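Local coordinates for putative endonuclease/exonuclease/phosphatase family protein (Bacteroides vulgatus ATCC 8482, PDB 3G6S) that probably acts as a nuclease of the DNase I-like endonuclease/exonuclease/phosphatase family, cleaving phosphodiester bonds in nucleic acids, at residues A[42-48]-A[76-82]; A[96-102]-A[153-157]; A[116-121]-A[133-139]; A[182-186]-A[224-228]. All coordinates share one frame; numbering follows the deposited sequence.

Interaction 1: A[42-48]-A[76-82]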
# COMPACT_ATOMS: atom_id res chain seq x y z
N VAL A 42 3.17 -2.65 6.64
CA VAL A 42 3.33 -1.60 5.65
C VAL A 42 3.24 -2.13 4.23
O VAL A 42 3.93 -3.08 3.88
CB VAL A 42 4.71 -0.90 5.80
CG1 VAL A 42 4.76 0.33 4.90
CG2 VAL A 42 4.97 -0.55 7.23
N GLY A 43 2.40 -1.51 3.42
CA GLY A 43 2.29 -1.90 2.03
C GLY A 43 2.96 -0.76 1.28
O GLY A 43 2.50 0.37 1.38
N MSE A 44 4.04 -1.04 0.57
CA MSE A 44 4.76 0.02 -0.15
C MSE A 44 4.68 -0.16 -1.66
O MSE A 44 4.58 -1.28 -2.15
CB MSE A 44 6.22 0.04 0.28
CG MSE A 44 6.41 0.22 1.77
SE MSE A 44 8.26 -0.04 2.36
CE MSE A 44 8.70 1.77 2.82
N GLN A 45 4.71 0.94 -2.40
CA GLN A 45 4.67 0.84 -3.86
C GLN A 45 5.96 1.38 -4.48
O GLN A 45 6.75 2.05 -3.80
CB GLN A 45 3.46 1.61 -4.41
CG GLN A 45 2.11 1.21 -3.81
CD GLN A 45 1.90 1.75 -2.40
OE1 GLN A 45 2.29 2.88 -2.11
NE2 GLN A 45 1.26 0.97 -1.54
N GLU A 46 6.17 1.10 -5.76
CA GLU A 46 7.36 1.53 -6.51
C GLU A 46 8.67 1.11 -5.83
O GLU A 46 9.55 1.93 -5.62
CB GLU A 46 7.36 3.06 -6.70
CG GLU A 46 6.17 3.62 -7.47
CD GLU A 46 6.37 5.07 -7.91
OE1 GLU A 46 5.36 5.76 -8.21
OE2 GLU A 46 7.54 5.53 -7.98
N VAL A 47 8.79 -0.17 -5.50
CA VAL A 47 10.00 -0.63 -4.84
C VAL A 47 10.82 -1.54 -5.75
O VAL A 47 10.39 -2.64 -6.11
CB VAL A 47 9.64 -1.36 -3.52
CG1 VAL A 47 10.89 -1.64 -2.71
CG2 VAL A 47 8.64 -0.52 -2.71
N LEU A 48 12.01 -1.09 -6.15
CA LEU A 48 12.87 -1.90 -7.01
C LEU A 48 13.63 -2.91 -6.14
O LEU A 48 13.76 -2.73 -4.92
CB LEU A 48 13.85 -1.01 -7.78
CG LEU A 48 13.21 -0.08 -8.82
CD1 LEU A 48 14.27 0.82 -9.45
CD2 LEU A 48 12.52 -0.91 -9.88
N GLY A 76 11.48 -5.37 -12.30
CA GLY A 76 10.36 -4.45 -12.18
C GLY A 76 10.11 -3.97 -10.77
O GLY A 76 10.80 -4.36 -9.83
N GLU A 77 9.11 -3.11 -10.61
CA GLU A 77 8.78 -2.58 -9.30
C GLU A 77 7.98 -3.58 -8.47
O GLU A 77 7.14 -4.31 -8.98
CB GLU A 77 7.99 -1.27 -9.42
CG GLU A 77 8.56 -0.30 -10.44
CD GLU A 77 7.90 1.08 -10.39
OE1 GLU A 77 6.66 1.15 -10.20
OE2 GLU A 77 8.61 2.09 -10.54
N TYR A 78 8.28 -3.63 -7.18
CA TYR A 78 7.57 -4.50 -6.25
C TYR A 78 6.44 -3.70 -5.63
O TYR A 78 6.43 -2.46 -5.70
CB TYR A 78 8.49 -4.92 -5.10
CG TYR A 78 9.57 -5.92 -5.41
CD1 TYR A 78 9.65 -7.12 -4.70
CD2 TYR A 78 10.53 -5.67 -6.39
CE1 TYR A 78 10.65 -8.03 -4.93
CE2 TYR A 78 11.55 -6.59 -6.64
CZ TYR A 78 11.60 -7.77 -5.90
OH TYR A 78 12.58 -8.69 -6.14
N ALA A 79 5.51 -4.40 -5.01
CA ALA A 79 4.40 -3.78 -4.28
C ALA A 79 4.33 -4.67 -3.04
O ALA A 79 3.32 -5.31 -2.77
CB ALA A 79 3.12 -3.87 -5.09
N PRO A 80 5.43 -4.71 -2.27
CA PRO A 80 5.60 -5.51 -1.06
C PRO A 80 4.89 -5.10 0.21
O PRO A 80 4.42 -3.97 0.35
CB PRO A 80 7.11 -5.50 -0.87
CG PRO A 80 7.44 -4.05 -1.19
CD PRO A 80 6.54 -3.73 -2.40
N LEU A 81 4.83 -6.06 1.13
CA LEU A 81 4.23 -5.90 2.44
C LEU A 81 5.29 -6.23 3.49
O LEU A 81 5.88 -7.31 3.46
CB LEU A 81 3.04 -6.85 2.61
CG LEU A 81 1.71 -6.38 2.02
CD1 LEU A 81 0.76 -7.56 1.92
CD2 LEU A 81 1.13 -5.26 2.88
N PHE A 82 5.56 -5.29 4.39
CA PHE A 82 6.52 -5.54 5.45
C PHE A 82 5.76 -5.64 6.76
O PHE A 82 4.84 -4.86 7.02
CB PHE A 82 7.57 -4.42 5.51
CG PHE A 82 8.62 -4.53 4.45
CD1 PHE A 82 8.33 -4.23 3.13
CD2 PHE A 82 9.90 -4.99 4.77
CE1 PHE A 82 9.30 -4.38 2.13
CE2 PHE A 82 10.88 -5.15 3.77
CZ PHE A 82 10.57 -4.84 2.45
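Glu-46 and Glu-77 lie side by side and point the same way, their carboxylate planes 20° apart. Glu-77 OE1 rests on Glu-46 CG at 3.7 Å. Like charges lie close, with Glu-46 OE2 4.4 Å from Glu-77 OE2. Glu-77 OE1 forms a salt bridge with Arg-69, and Glu-46 OE1 accepts a hydrogen bond from Asn-10, which probably eases the repulsion. An alanine in place of Glu-77 is likely to leave Arg-69 without its counter-charge and the flank of Glu-46 bare. Leu-48 CD2 packs on the stem of Glu-77, 4.0 Å from its CG.

Next to the acids, Val-47 and Tyr-78 face each other. Tyr-78 N donates a short bond of 2.6 Å to Val-47 O, tilted out of the carbonyl plane. Val-47 CG2, set beside its own backbone N, reaches Pro-80 CD at 3.8 Å, and the two side chains cross obliquely. Tyr-78 also stacks on Phe-52 of helix 49-58.

Farther along, Met-44, a selenomethionine, makes a Met-aromatic contact with Phe-82. Its SE lies obliquely to the ring, 4.3 Å from Phe-82 CD1. Leu-81 CD2 lies 3.7 Å from Gly-43 CA. Val-42 and Phe-82 form a hydrogen-bonded antiparallel pair, with Phe-82 N to Val-42 O at 2.8 Å. The register then shifts by one before the single Val-47 bridge. This is the end of an antiparallel strand pair in one sheet of the DNase I-like fold. In relatives, the glutamate of this Gln-Glu sequence belongs to the metal-binding active site, so Glu-46 probably lies there too.

Interaction 2: A[96-102]-A[153-157]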
# COMPACT_ATOMS: atom_id res chain seq x y z
N PHE A 96 -0.68 -11.48 -7.69
CA PHE A 96 -1.32 -11.73 -8.98
C PHE A 96 -1.28 -10.47 -9.84
O PHE A 96 -1.08 -9.37 -9.33
CB PHE A 96 -2.77 -12.20 -8.80
CG PHE A 96 -3.63 -11.24 -8.02
CD1 PHE A 96 -4.29 -10.19 -8.66
CD2 PHE A 96 -3.75 -11.38 -6.64
CE1 PHE A 96 -5.06 -9.29 -7.93
CE2 PHE A 96 -4.52 -10.49 -5.91
CZ PHE A 96 -5.18 -9.44 -6.55
N TRP A 97 -1.48 -10.64 -11.15
CA TRP A 97 -1.44 -9.52 -12.08
C TRP A 97 -2.80 -8.91 -12.36
O TRP A 97 -3.77 -9.61 -12.68
CB TRP A 97 -0.76 -9.97 -13.39
CG TRP A 97 0.71 -9.94 -13.27
CD1 TRP A 97 1.56 -8.97 -13.74
CD2 TRP A 97 1.52 -10.84 -12.49
NE1 TRP A 97 2.85 -9.21 -13.29
CE2 TRP A 97 2.85 -10.35 -12.53
CE3 TRP A 97 1.25 -12.00 -11.77
CZ2 TRP A 97 3.90 -10.98 -11.87
CZ3 TRP A 97 2.30 -12.64 -11.10
CH2 TRP A 97 3.61 -12.12 -11.16
N LEU A 98 -2.88 -7.58 -12.23
CA LEU A 98 -4.12 -6.86 -12.48
C LEU A 98 -4.38 -6.87 -13.98
O LEU A 98 -4.02 -5.93 -14.70
CB LEU A 98 -4.01 -5.42 -11.95
CG LEU A 98 -3.68 -5.25 -10.45
CD1 LEU A 98 -3.80 -3.77 -10.05
CD2 LEU A 98 -4.64 -6.09 -9.60
N ALA A 99 -5.01 -7.95 -14.44
CA ALA A 99 -5.33 -8.13 -15.85
C ALA A 99 -6.43 -9.17 -16.00
O ALA A 99 -6.93 -9.70 -15.02
CB ALA A 99 -4.08 -8.57 -16.61
N GLU A 100 -6.79 -9.46 -17.25
CA GLU A 100 -7.83 -10.43 -17.55
C GLU A 100 -7.50 -11.80 -16.97
O GLU A 100 -8.39 -12.60 -16.68
CB GLU A 100 -8.02 -10.51 -19.07
CG GLU A 100 -8.44 -9.17 -19.70
CD GLU A 100 -7.32 -8.12 -19.74
OE1 GLU A 100 -7.62 -6.93 -19.99
OE2 GLU A 100 -6.13 -8.47 -19.55
N ASN A 101 -6.21 -12.06 -16.80
CA ASN A 101 -5.75 -13.32 -16.22
C ASN A 101 -4.69 -13.02 -15.17
O ASN A 101 -3.50 -12.91 -15.48
CB ASN A 101 -5.14 -14.23 -17.28
CG ASN A 101 -4.70 -15.56 -16.71
OD1 ASN A 101 -3.94 -16.31 -17.33
ND2 ASN A 101 -5.19 -15.87 -15.51
N PRO A 102 -5.10 -12.90 -13.90
CA PRO A 102 -4.16 -12.60 -12.81
C PRO A 102 -3.05 -13.62 -12.60
O PRO A 102 -2.13 -13.38 -11.81
CB PRO A 102 -5.08 -12.48 -11.60
CG PRO A 102 -6.20 -13.41 -11.93
CD PRO A 102 -6.46 -13.08 -13.38
N LEU A 153 -11.41 -7.03 -9.22
CA LEU A 153 -10.57 -8.21 -9.11
C LEU A 153 -10.09 -8.40 -7.67
O LEU A 153 -10.11 -9.51 -7.15
CB LEU A 153 -9.37 -8.07 -10.05
CG LEU A 153 -8.22 -9.07 -9.92
CD1 LEU A 153 -8.71 -10.49 -10.15
CD2 LEU A 153 -7.14 -8.71 -10.93
N ILE A 154 -9.67 -7.32 -7.04
CA ILE A 154 -9.20 -7.38 -5.66
C ILE A 154 -10.32 -7.86 -4.74
O ILE A 154 -10.11 -8.73 -3.90
CB ILE A 154 -8.67 -6.01 -5.20
CG1 ILE A 154 -7.37 -5.70 -5.95
CG2 ILE A 154 -8.44 -5.99 -3.68
CD1 ILE A 154 -6.87 -4.28 -5.77
N ILE A 155 -11.51 -7.30 -4.91
CA ILE A 155 -12.64 -7.71 -4.09
C ILE A 155 -12.87 -9.21 -4.21
O ILE A 155 -13.03 -9.90 -3.20
CB ILE A 155 -13.94 -6.96 -4.46
CG1 ILE A 155 -13.81 -5.48 -4.12
CG2 ILE A 155 -15.13 -7.57 -3.72
CD1 ILE A 155 -15.09 -4.68 -4.28
N ARG A 156 -12.87 -9.73 -5.43
CA ARG A 156 -13.07 -11.17 -5.63
C ARG A 156 -11.99 -12.04 -4.99
O ARG A 156 -12.25 -13.18 -4.61
CB ARG A 156 -13.15 -11.50 -7.13
CG ARG A 156 -14.31 -10.84 -7.85
CD ARG A 156 -14.63 -11.61 -9.12
NE ARG A 156 -13.50 -11.67 -10.04
CZ ARG A 156 -13.14 -10.68 -10.85
NH1 ARG A 156 -13.82 -9.54 -10.85
NH2 ARG A 156 -12.09 -10.82 -11.65
N LYS A 157 -10.78 -11.49 -4.87
CA LYS A 157 -9.67 -12.23 -4.27
C LYS A 157 -9.76 -12.19 -2.75
O LYS A 157 -9.33 -13.13 -2.07
CB LYS A 157 -8.34 -11.64 -4.72
CG LYS A 157 -8.18 -11.57 -6.24
CD LYS A 157 -8.05 -12.96 -6.88
CE LYS A 157 -6.72 -13.61 -6.53
NZ LYS A 157 -6.48 -14.86 -7.29
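Phe-96 reaches from strand 88-97 onto Leu-153 and Lys-157 of helix 144-161. This is the helix-on-sheet packing of an alpha/beta sandwich, here at the edge strand of its sheet. The Phe-96 ring projects between the backbone N and the carbonyl carbon (chi1 57°). That turn lets it run past Leu-153 and Lys-157 in the opposite sense to both. Leu-153 CD2 touches Phe-96 CE1 at 3.7 Å. Ile-154 CG1 comes in at the ring edge, near its plane. Replacing Phe-96 by an alanine is likely to open a gap between strand and helix and take away the flat surface under the Lys-157 chain.

Trp-97 turns away from the helix, and its NE1 bonds to Arg-69 O. Its carbonyl still meets the helix, with Trp-97 O 3.9 Å from Leu-153 CD2. Leu-98 is the centre of an inverse gamma turn, closed by a weak bond from Ala-99 N to Trp-97 O. Leu-98 CD2 lies 3.9 Å from Leu-153 CD2, and that Leu-153 methyl also touches Phe-96. The chain then loops out and returns. Trp-97 N donates to Pro-102 O at 2.9 Å, closing the loop. Pro-102 points toward the helix, and its CG meets Leu-153 CD1 at 4.2 Å.

Lys-157, from the helix side, bends at chi2 and chi3, which lays its CE over the face of Phe-96 in a CH-pi contact, 3.7 Å from Phe-96 CD2.

Interaction 3: A[116-121]-A[133-139]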
# COMPACT_ATOMS: atom_id res chain seq x y z
N ARG A 116 0.74 -4.03 -13.93
CA ARG A 116 0.42 -3.75 -12.54
C ARG A 116 0.18 -5.03 -11.73
O ARG A 116 -0.19 -6.07 -12.29
CB ARG A 116 -0.81 -2.84 -12.46
CG ARG A 116 -0.62 -1.48 -13.14
CD ARG A 116 0.43 -0.64 -12.43
NE ARG A 116 0.88 0.47 -13.26
CZ ARG A 116 1.67 1.46 -12.84
NH1 ARG A 116 2.10 1.49 -11.59
NH2 ARG A 116 2.03 2.43 -13.69
N ILE A 117 0.40 -4.96 -10.42
CA ILE A 117 0.20 -6.12 -9.56
C ILE A 117 -0.36 -5.79 -8.19
O ILE A 117 -0.43 -4.62 -7.78
CB ILE A 117 1.52 -6.88 -9.30
CG1 ILE A 117 2.53 -5.93 -8.64
CG2 ILE A 117 2.06 -7.48 -10.58
CD1 ILE A 117 3.83 -6.59 -8.25
N ALA A 118 -0.75 -6.84 -7.48
CA ALA A 118 -1.27 -6.73 -6.13
C ALA A 118 -0.62 -7.88 -5.36
O ALA A 118 -0.59 -9.00 -5.84
CB ALA A 118 -2.79 -6.88 -6.12
N THR A 119 -0.06 -7.59 -4.19
CA THR A 119 0.55 -8.63 -3.38
C THR A 119 -0.32 -8.74 -2.13
O THR A 119 -0.71 -7.73 -1.55
CB THR A 119 2.01 -8.29 -2.99
OG1 THR A 119 2.85 -8.43 -4.14
CG2 THR A 119 2.52 -9.21 -1.89
N TRP A 120 -0.66 -9.97 -1.74
CA TRP A 120 -1.50 -10.20 -0.57
C TRP A 120 -0.91 -11.21 0.38
O TRP A 120 0.01 -11.95 0.03
CB TRP A 120 -2.89 -10.70 -0.98
CG TRP A 120 -2.88 -12.03 -1.69
CD1 TRP A 120 -2.82 -12.24 -3.03
CD2 TRP A 120 -2.90 -13.34 -1.07
NE1 TRP A 120 -2.79 -13.59 -3.30
CE2 TRP A 120 -2.85 -14.28 -2.12
CE3 TRP A 120 -2.96 -13.79 0.25
CZ2 TRP A 120 -2.84 -15.66 -1.88
CZ3 TRP A 120 -2.96 -15.17 0.49
CH2 TRP A 120 -2.90 -16.09 -0.58
N ALA A 121 -1.46 -11.26 1.59
CA ALA A 121 -0.99 -12.19 2.60
C ALA A 121 -2.04 -12.40 3.67
O ALA A 121 -2.64 -11.45 4.17
CB ALA A 121 0.29 -11.67 3.22
N MSE A 133 -6.48 -10.35 6.50
CA MSE A 133 -5.76 -10.30 5.26
C MSE A 133 -5.30 -8.91 4.90
O MSE A 133 -5.96 -7.92 5.20
CB MSE A 133 -6.62 -10.87 4.14
CG MSE A 133 -5.94 -10.88 2.80
SE MSE A 133 -7.16 -11.44 1.45
CE MSE A 133 -5.88 -12.27 0.27
N ALA A 134 -4.15 -8.86 4.24
CA ALA A 134 -3.59 -7.60 3.80
C ALA A 134 -3.36 -7.71 2.31
O ALA A 134 -2.84 -8.71 1.81
CB ALA A 134 -2.27 -7.34 4.51
N VAL A 135 -3.77 -6.66 1.59
CA VAL A 135 -3.58 -6.61 0.15
C VAL A 135 -2.99 -5.24 -0.16
O VAL A 135 -3.52 -4.22 0.27
CB VAL A 135 -4.92 -6.79 -0.61
CG1 VAL A 135 -4.68 -6.72 -2.12
CG2 VAL A 135 -5.54 -8.13 -0.26
N ASN A 136 -1.88 -5.24 -0.88
CA ASN A 136 -1.17 -4.03 -1.25
C ASN A 136 -1.06 -3.98 -2.76
O ASN A 136 -0.64 -4.96 -3.38
CB ASN A 136 0.23 -4.03 -0.65
CG ASN A 136 0.95 -2.74 -0.88
OD1 ASN A 136 0.41 -1.67 -0.59
ND2 ASN A 136 2.17 -2.81 -1.41
N THR A 137 -1.40 -2.85 -3.36
CA THR A 137 -1.35 -2.78 -4.80
C THR A 137 -0.93 -1.41 -5.34
O THR A 137 -0.77 -0.46 -4.57
CB THR A 137 -2.74 -3.18 -5.37
OG1 THR A 137 -2.70 -3.16 -6.80
CG2 THR A 137 -3.81 -2.24 -4.86
N HIS A 138 -0.75 -1.32 -6.66
CA HIS A 138 -0.37 -0.07 -7.35
C HIS A 138 -1.14 -0.02 -8.68
O HIS A 138 -0.85 -0.79 -9.59
CB HIS A 138 1.13 -0.04 -7.66
CG HIS A 138 1.64 1.31 -8.05
ND1 HIS A 138 0.80 2.38 -8.28
CD2 HIS A 138 2.90 1.78 -8.21
CE1 HIS A 138 1.52 3.45 -8.56
NE2 HIS A 138 2.79 3.12 -8.52
N PHE A 139 -2.11 0.88 -8.78
CA PHE A 139 -2.95 1.02 -9.98
C PHE A 139 -2.32 1.80 -11.14
O PHE A 139 -1.33 2.52 -10.96
CB PHE A 139 -4.28 1.68 -9.61
CG PHE A 139 -5.31 0.72 -9.08
CD1 PHE A 139 -4.94 -0.42 -8.37
CD2 PHE A 139 -6.66 0.97 -9.25
CE1 PHE A 139 -5.90 -1.28 -7.86
CE2 PHE A 139 -7.63 0.11 -8.74
CZ PHE A 139 -7.25 -1.01 -8.04
O HOH W 1 1.55 -2.35 -9.53
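Trp-120 and Met-133 form a bulky bump at one end of this strand pair. The selenomethionine methyl, Met-133 CE, lies over the Trp-120 ring toward its rim, close to Trp-120 CE3. Val-135 CG2 packs against Trp-120 CB. On the same face the small Ala-118 makes a hollow, and Thr-137 CB settles beside Ala-118 CB at 3.8 Å. Ile-154 of helix 144-161 packs onto Val-135 and Thr-137. The other face carries Thr-119, Ala-121, Ala-134 and Asn-136. Leu-81 of the second sheet covers Ala-134 there.

Strands 117-125 and 131-138 form an antiparallel beta hairpin. Thr-119 N and Asn-136 O are 2.8 Å apart, and the return bond from Asn-136 N is nearly straight at 173°. The ladder then opens. Thr-137, with OG1 anti to its backbone N (chi1 -178°), donates to Ile-117 O at 2.9 Å from above the carbonyl plane. A water joins the two strands beyond it, accepting from Ile-117 N and donating to His-138 O at 2.9 Å.

At this open end Arg-116 bends across. Its NH1 lies over the centre of the His-138 ring, 3.5 Å from His-138 NE2, with the two planes inclined at 69°. Phe-139 O lies over one face of the guanidinium.

The chemistry changes along the pair. Past the backbone ladder, the Thr-137 hydroxyl serves Ile-117 O, the water serves His-138 O, and the guanidinium lies against the imidazole face.

Interaction 4: A[182-186]-A[224-228]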
# COMPACT_ATOMS: atom_id res chain seq x y z
N TYR A 182 -12.46 4.77 -7.42
CA TYR A 182 -12.67 4.94 -6.00
C TYR A 182 -14.10 4.59 -5.67
O TYR A 182 -14.39 4.04 -4.60
CB TYR A 182 -12.39 6.38 -5.58
CG TYR A 182 -12.73 6.67 -4.14
CD1 TYR A 182 -14.04 6.97 -3.75
CD2 TYR A 182 -11.73 6.70 -3.18
CE1 TYR A 182 -14.34 7.30 -2.44
CE2 TYR A 182 -12.02 7.03 -1.86
CZ TYR A 182 -13.32 7.33 -1.50
OH TYR A 182 -13.57 7.71 -0.20
N GLU A 183 -15.01 4.90 -6.58
CA GLU A 183 -16.42 4.63 -6.37
C GLU A 183 -16.76 3.15 -6.52
O GLU A 183 -17.66 2.65 -5.85
CB GLU A 183 -17.24 5.48 -7.34
CG GLU A 183 -18.70 5.59 -6.97
CD GLU A 183 -19.61 5.09 -8.08
OE1 GLU A 183 -20.84 5.22 -7.95
OE2 GLU A 183 -19.07 4.57 -9.08
N THR A 184 -16.04 2.42 -7.38
CA THR A 184 -16.32 1.00 -7.56
C THR A 184 -15.97 0.17 -6.32
O THR A 184 -16.64 -0.82 -6.04
CB THR A 184 -15.60 0.40 -8.79
OG1 THR A 184 -14.27 0.00 -8.43
CG2 THR A 184 -15.53 1.40 -9.93
N ILE A 185 -14.92 0.54 -5.59
CA ILE A 185 -14.57 -0.23 -4.39
C ILE A 185 -15.26 0.32 -3.15
O ILE A 185 -15.29 -0.33 -2.11
CB ILE A 185 -13.06 -0.25 -4.12
CG1 ILE A 185 -12.44 1.09 -4.47
CG2 ILE A 185 -12.41 -1.38 -4.86
CD1 ILE A 185 -10.93 1.08 -4.43
N THR A 186 -15.81 1.52 -3.28
CA THR A 186 -16.51 2.17 -2.18
C THR A 186 -18.01 1.88 -2.22
O THR A 186 -18.66 1.83 -1.18
CB THR A 186 -16.27 3.70 -2.26
OG1 THR A 186 -14.92 3.98 -1.90
CG2 THR A 186 -17.20 4.46 -1.33
N ASP A 224 -3.41 8.14 -2.53
CA ASP A 224 -3.07 6.92 -1.80
C ASP A 224 -4.16 6.64 -0.78
O ASP A 224 -4.59 7.55 -0.09
CB ASP A 224 -1.69 7.08 -1.14
CG ASP A 224 -0.57 7.26 -2.17
OD1 ASP A 224 -0.15 8.42 -2.41
OD2 ASP A 224 -0.12 6.25 -2.75
N PHE A 225 -4.60 5.40 -0.69
CA PHE A 225 -5.68 5.08 0.25
C PHE A 225 -5.50 3.80 1.05
O PHE A 225 -4.74 2.91 0.68
CB PHE A 225 -7.02 4.97 -0.49
CG PHE A 225 -7.37 6.16 -1.32
CD1 PHE A 225 -8.27 7.12 -0.85
CD2 PHE A 225 -6.81 6.33 -2.59
CE1 PHE A 225 -8.60 8.23 -1.63
CE2 PHE A 225 -7.13 7.43 -3.38
CZ PHE A 225 -8.03 8.39 -2.91
N ILE A 226 -6.25 3.74 2.14
CA ILE A 226 -6.30 2.57 2.99
C ILE A 226 -7.78 2.19 3.08
O ILE A 226 -8.60 2.95 3.60
CB ILE A 226 -5.76 2.86 4.41
CG1 ILE A 226 -4.28 3.22 4.34
CG2 ILE A 226 -5.97 1.63 5.31
CD1 ILE A 226 -3.63 3.48 5.70
N PHE A 227 -8.12 1.02 2.55
CA PHE A 227 -9.51 0.57 2.59
C PHE A 227 -9.65 -0.60 3.55
O PHE A 227 -8.78 -1.47 3.60
CB PHE A 227 -9.96 0.15 1.19
CG PHE A 227 -10.06 1.29 0.22
CD1 PHE A 227 -11.09 2.22 0.33
CD2 PHE A 227 -9.11 1.44 -0.79
CE1 PHE A 227 -11.18 3.29 -0.55
CE2 PHE A 227 -9.19 2.50 -1.68
CZ PHE A 227 -10.22 3.43 -1.56
N VAL A 228 -10.74 -0.62 4.31
CA VAL A 228 -10.97 -1.70 5.26
C VAL A 228 -12.39 -2.24 5.26
O VAL A 228 -13.33 -1.52 4.97
CB VAL A 228 -10.66 -1.25 6.71
CG1 VAL A 228 -9.23 -0.72 6.81
CG2 VAL A 228 -11.67 -0.20 7.15
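Tyr-182 swings its ring out with CG anti to the backbone N (chi1 174°), toward Phe-225 and Phe-227. Two residues apart in the strand, Phe-225 and Phe-227 project on the same side; each has CG anti to the carbonyl carbon, which sets the slant of its ring. The three rings form an aromatic cluster. Phe-227 turns its edge to the face of Tyr-182 in an offset edge-to-face pair, with planes at 60° and Phe-227 CZ 3.9 Å from Tyr-182 CD2. Phe-225 meets the tyrosine obliquely, through Phe-225 CE1 and Tyr-182 CE2 at 3.6 Å. Ile-185 comes across Phe-227 at about a right angle, its CD1 3.6 Å from Phe-227 CE2.

Thr-186 OG1 is held by a 2.8 Å bond to Tyr-182 O, one turn back. It lies over a face of the tyrosine ring. The phenol itself is anchored by Tyr-182 OH to Asp-194.

Helical segment 182-186 runs nearly parallel to strand 224-228, at 19°, with a closest axis approach of 11.0 Å. The strand lies between strands 167-172 and 193-194 in its sheet. Phe-173 meets Phe-227 edge-to-face, and Ile-185 also touches Ala-151 of helix 144-161.

In the fold
From the N terminus, interaction 1 closes the first loop, joining strands 41-45 and 81-84 of the seven-strand sheet. Interaction 2 opens next, at residue 96, and closes at helix 144-161. Interaction 3, the 117-125 and 131-138 hairpin, falls wholly within that span. Interaction 4 follows after both and fixes helix 180-186 to strand 224-228. No loops cross. Interactions 2, 3 and 4 all reach the six-strand sheet; strand 88-97 of interaction 2 lies next to strand 117-125 of interaction 3. Asn-136 ties the two sheets together, its ND2 bonding to Met-44 O and Ala-79 O of interaction 1. Ile-155 and Ile-185 link the helices of interactions 2 and 4.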